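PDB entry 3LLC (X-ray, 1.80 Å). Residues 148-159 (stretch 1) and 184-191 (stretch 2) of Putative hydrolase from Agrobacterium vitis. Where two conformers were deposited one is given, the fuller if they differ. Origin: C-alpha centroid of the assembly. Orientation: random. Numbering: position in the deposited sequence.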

# COMPACT_ATOMS: atom_id res chain seq x y z
N ASP A 148 3.60 10.35 1.05
CA ASP A 148 3.59 11.76 0.70
C ASP A 148 4.10 12.01 -0.72
O ASP A 148 4.69 13.05 -0.99
N PHE A 149 3.83 11.07 -1.63
CA PHE A 149 4.37 11.22 -2.99
C PHE A 149 3.85 12.46 -3.71
O PHE A 149 4.56 13.07 -4.53
N THR A 150 2.60 12.85 -3.43
CA THR A 150 2.00 14.01 -4.13
C THR A 150 2.75 15.30 -3.78
O THR A 150 3.10 16.06 -4.67
N SER A 151 3.06 15.53 -2.50
CA SER A 151 3.71 16.74 -2.09
C SER A 151 5.25 16.68 -2.25
O SER A 151 5.90 17.72 -2.50
N ASP A 152 5.82 15.51 -2.08
CA ASP A 152 7.29 15.38 -1.97
C ASP A 152 7.97 14.95 -3.27
O ASP A 152 9.11 15.33 -3.47
N LEU A 153 7.30 14.15 -4.10
CA LEU A 153 7.88 13.64 -5.35
C LEU A 153 7.27 14.29 -6.60
O LEU A 153 7.99 14.52 -7.58
N ILE A 154 5.97 14.61 -6.59
CA ILE A 154 5.34 15.27 -7.76
C ILE A 154 5.42 16.80 -7.76
O ILE A 154 5.96 17.42 -8.72
N GLU A 155 4.87 17.44 -6.71
CA GLU A 155 4.85 18.91 -6.65
C GLU A 155 6.17 19.64 -7.03
O GLU A 155 6.13 20.60 -7.79
N PRO A 156 7.33 19.21 -6.50
CA PRO A 156 8.54 19.94 -6.88
C PRO A 156 8.91 19.86 -8.37
O PRO A 156 9.66 20.68 -8.84
N LEU A 157 8.38 18.88 -9.10
CA LEU A 157 8.70 18.71 -10.54
C LEU A 157 7.69 19.34 -11.48
O LEU A 157 7.95 19.40 -12.67
N LEU A 158 6.54 19.81 -10.98
CA LEU A 158 5.51 20.37 -11.84
C LEU A 158 5.94 21.68 -12.48
O LEU A 158 6.56 22.53 -11.83
N GLY A 159 5.60 21.83 -13.76
CA GLY A 159 5.87 23.07 -14.50
C GLY A 159 4.57 23.76 -14.83
O GLY A 159 3.50 23.39 -14.34
N ILE A 184 -2.17 9.26 -15.24
CA ILE A 184 -2.89 10.47 -14.98
C ILE A 184 -2.91 10.71 -13.45
O ILE A 184 -2.94 9.76 -12.67
N PHE A 185 -2.84 11.97 -13.06
CA PHE A 185 -2.91 12.37 -11.66
C PHE A 185 -3.95 13.50 -11.57
O PHE A 185 -3.84 14.51 -12.28
N THR A 186 -5.01 13.30 -10.78
CA THR A 186 -6.10 14.26 -10.69
C THR A 186 -5.80 15.37 -9.65
O THR A 186 -5.00 15.16 -8.71
N ARG A 187 -6.45 16.51 -9.87
CA ARG A 187 -6.40 17.62 -8.92
C ARG A 187 -6.87 17.13 -7.54
O ARG A 187 -6.23 17.44 -6.54
N ALA A 188 -7.95 16.35 -7.50
CA ALA A 188 -8.46 15.78 -6.22
C ALA A 188 -7.44 14.91 -5.48
O ALA A 188 -7.27 15.05 -4.26
N LEU A 189 -6.72 14.05 -6.20
CA LEU A 189 -5.64 13.28 -5.61
C LEU A 189 -4.54 14.17 -5.02
O LEU A 189 -4.05 13.90 -3.92
N MSE A 190 -4.10 15.18 -5.77
CA MSE A 190 -3.02 16.06 -5.29
C MSE A 190 -3.48 16.83 -4.01
O MSE A 190 -2.72 16.92 -3.06
N GLU A 191 -4.70 17.35 -4.01
CA GLU A 191 -5.19 18.17 -2.88
C GLU A 191 -5.34 17.27 -1.63
O GLU A 191 -4.86 17.59 -0.55

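Packing of the segment 184-191 against the segment 148-159 in the putative hydrolase from Agrobacterium vitis. The two helices, 187-191 and 149-154, run nearly perpendicular (95° between their N-to-C directions), with axes 9.8 Å apart at closest approach; the backbones come nearest where Thr 150 CA lies 5.5 Å from Met 190 CA. The contact buries 337 Å², both sides summed, and is almost wholly apolar: no direct hydrogen bond crosses it. Ile 184, in the strand, stays out of reach of the other stretch. Phe 185 is the first to point in. Its CA-to-CB bond is directed toward stretch 1, and chi1 of -62° (m) brings the ring against Ile 154, whose m, t rotamer extends CD1 over one ring face. That methyl carbon sits 3.9 Å from the centroid of the Phe 185 ring and only 15° off the ring normal, a CH-pi contact; its nearest ring atom is CE1 of Phe 185, 3.8 Å from Ile 154 CD1. The same Phe 185 CE1 lies 4.3 Å from CE1 of Phe 149, whose CB leaves sideways but whose p rotamer (chi1 77°) brings the end of the ring nearer.

Thr 186 is turned to its own helix rather than to the partner: in the p rotamer, its OG1 accepts from Leu 189 N at 3.0 Å, an N-cap that satisfies one of the free amides of the first turn. Arg 187 and Ala 188 are exposed and make no contact with stretch 1. Arg 187, with an extended side chain, instead reaches one turn along the helix, where its NE forms a salt bridge with Glu 191 OE2 at 2.8 Å.

Leu 189 points toward stretch 1 with chi1 t and chi2 between wells at 91°. Its CD2 lies 4.3 Å from Phe 149 CE1 and 4.1 Å from Thr 150 CG2; that threonine, p (chi1 60°), points toward stretch 2, and its methyl also sits 3.9 Å from the backbone, at Leu 189 O. Met 190, a selenomethionine, has the largest covered area, 107 Å². Its CB starts sideways, but the m, m, m rotamer folds the chain so that its end comes nearer. The terminal CE of Met 190 settles among several residues of stretch 1: 3.5 Å from Thr 150 O, 3.6 Å from Glu 155 CG, 3.8 Å from Ile 154 CG2 and, more loosely, 4.4 Å from Leu 158 CD1. Glu 155 (m, t) starts sideways but its end comes nearer; Leu 158 (m, t) points toward stretch 2. Farther back, SE of Met 190 is 4.0 Å from Thr 150 CB. Thr 150 O still accepts from Glu 155 N at 3.0 Å, a bond of the wider pi-type spacing.

The polar link is a single water. It accepts from Thr 150 OG1 at 2.7 Å and donates to Glu 155 OE2 at 2.9 Å and to Met 190 O at 2.8 Å, so it joins the two stretches beside the apolar cluster. The CA-to-CB bond of Glu 191 points away from stretch 1, and the helix continues beyond it.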

# COMPACT_ATOMS: atom_id res chain seq x y z
CB ASP A 148 4.43 12.58 1.69
CG ASP A 148 4.02 12.32 3.17
OD1 ASP A 148 2.92 11.71 3.36
OD2 ASP A 148 4.79 12.74 4.08
CB PHE A 149 4.27 9.91 -3.84
CG PHE A 149 2.90 9.59 -4.39
CD1 PHE A 149 2.37 10.28 -5.46
CD2 PHE A 149 2.18 8.49 -3.90
CE1 PHE A 149 1.12 9.92 -5.98
CE2 PHE A 149 0.93 8.15 -4.42
CZ PHE A 149 0.42 8.85 -5.44
CB THR A 150 0.48 14.15 -3.84
OG1 THR A 150 0.28 14.31 -2.43
CG2 THR A 150 -0.29 12.92 -4.35
CB SER A 151 3.36 17.11 -0.63
OG SER A 151 3.73 16.08 0.27
CB ASP A 152 7.69 14.39 -0.87
CG ASP A 152 7.30 14.86 0.54
OD1 ASP A 152 6.49 15.81 0.67
OD2 ASP A 152 7.79 14.23 1.50
CB LEU A 153 7.79 12.12 -5.42
CG LEU A 153 8.46 11.33 -4.29
CD1 LEU A 153 8.29 9.80 -4.47
CD2 LEU A 153 9.96 11.77 -4.14
CB ILE A 154 3.90 14.78 -8.00
CG1 ILE A 154 3.89 13.25 -8.25
CG2 ILE A 154 3.25 15.57 -9.17
CD1 ILE A 154 2.50 12.60 -8.36
CB GLU A 155 4.35 19.43 -5.27
CG GLU A 155 2.81 19.32 -5.06
CD GLU A 155 2.34 19.94 -3.73
OE1 GLU A 155 3.00 20.87 -3.27
OE2 GLU A 155 1.32 19.48 -3.15
CB PRO A 156 9.64 19.29 -6.03
CG PRO A 156 8.94 18.65 -4.92
CD PRO A 156 7.60 18.23 -5.43
CB LEU A 157 8.83 17.22 -10.88
CG LEU A 157 9.96 16.48 -10.16
CD1 LEU A 157 9.86 15.00 -10.43
CD2 LEU A 157 11.33 17.05 -10.55
CB LEU A 158 4.21 20.63 -11.08
CG LEU A 158 3.42 19.45 -10.52
CD1 LEU A 158 2.18 19.98 -9.78
CD2 LEU A 158 3.02 18.50 -11.60
CB ILE A 184 -4.26 10.50 -15.67
CG1 ILE A 184 -5.37 9.99 -14.79
CG2 ILE A 184 -4.23 9.79 -17.06
CD1 ILE A 184 -6.25 11.10 -14.37
CB PHE A 185 -1.55 12.86 -11.17
CG PHE A 185 -0.46 11.83 -11.21
CD1 PHE A 185 -0.37 10.84 -10.26
CD2 PHE A 185 0.49 11.85 -12.24
CE1 PHE A 185 0.64 9.88 -10.29
CE2 PHE A 185 1.51 10.90 -12.28
CZ PHE A 185 1.59 9.93 -11.32
CB THR A 186 -7.44 13.60 -10.30
OG1 THR A 186 -7.33 13.06 -8.99
CG2 THR A 186 -7.86 12.43 -11.29
CB ARG A 187 -7.28 18.78 -9.40
CG ARG A 187 -7.20 20.05 -8.53
CD ARG A 187 -8.09 21.19 -9.07
NE ARG A 187 -8.55 22.06 -8.00
CZ ARG A 187 -9.32 23.14 -8.17
NH1 ARG A 187 -9.71 23.49 -9.39
NH2 ARG A 187 -9.68 23.85 -7.12
CB ALA A 188 -9.80 15.01 -6.44
CB LEU A 189 -5.00 12.31 -6.64
CG LEU A 189 -3.85 11.45 -6.14
CD1 LEU A 189 -4.34 10.11 -5.59
CD2 LEU A 189 -2.75 11.21 -7.22
CB MSE A 190 -2.60 17.09 -6.36
CG MSE A 190 -2.03 16.46 -7.69
SE MSE A 190 -0.43 15.57 -7.50
CE MSE A 190 0.63 17.08 -6.91
CB GLU A 191 -6.50 18.85 -3.23
CG GLU A 191 -6.38 20.00 -4.23
CD GLU A 191 -7.70 20.54 -4.73
OE1 GLU A 191 -8.78 19.96 -4.49
OE2 GLU A 191 -7.63 21.57 -5.41
O HOH W 1 -0.02 17.02 -2.50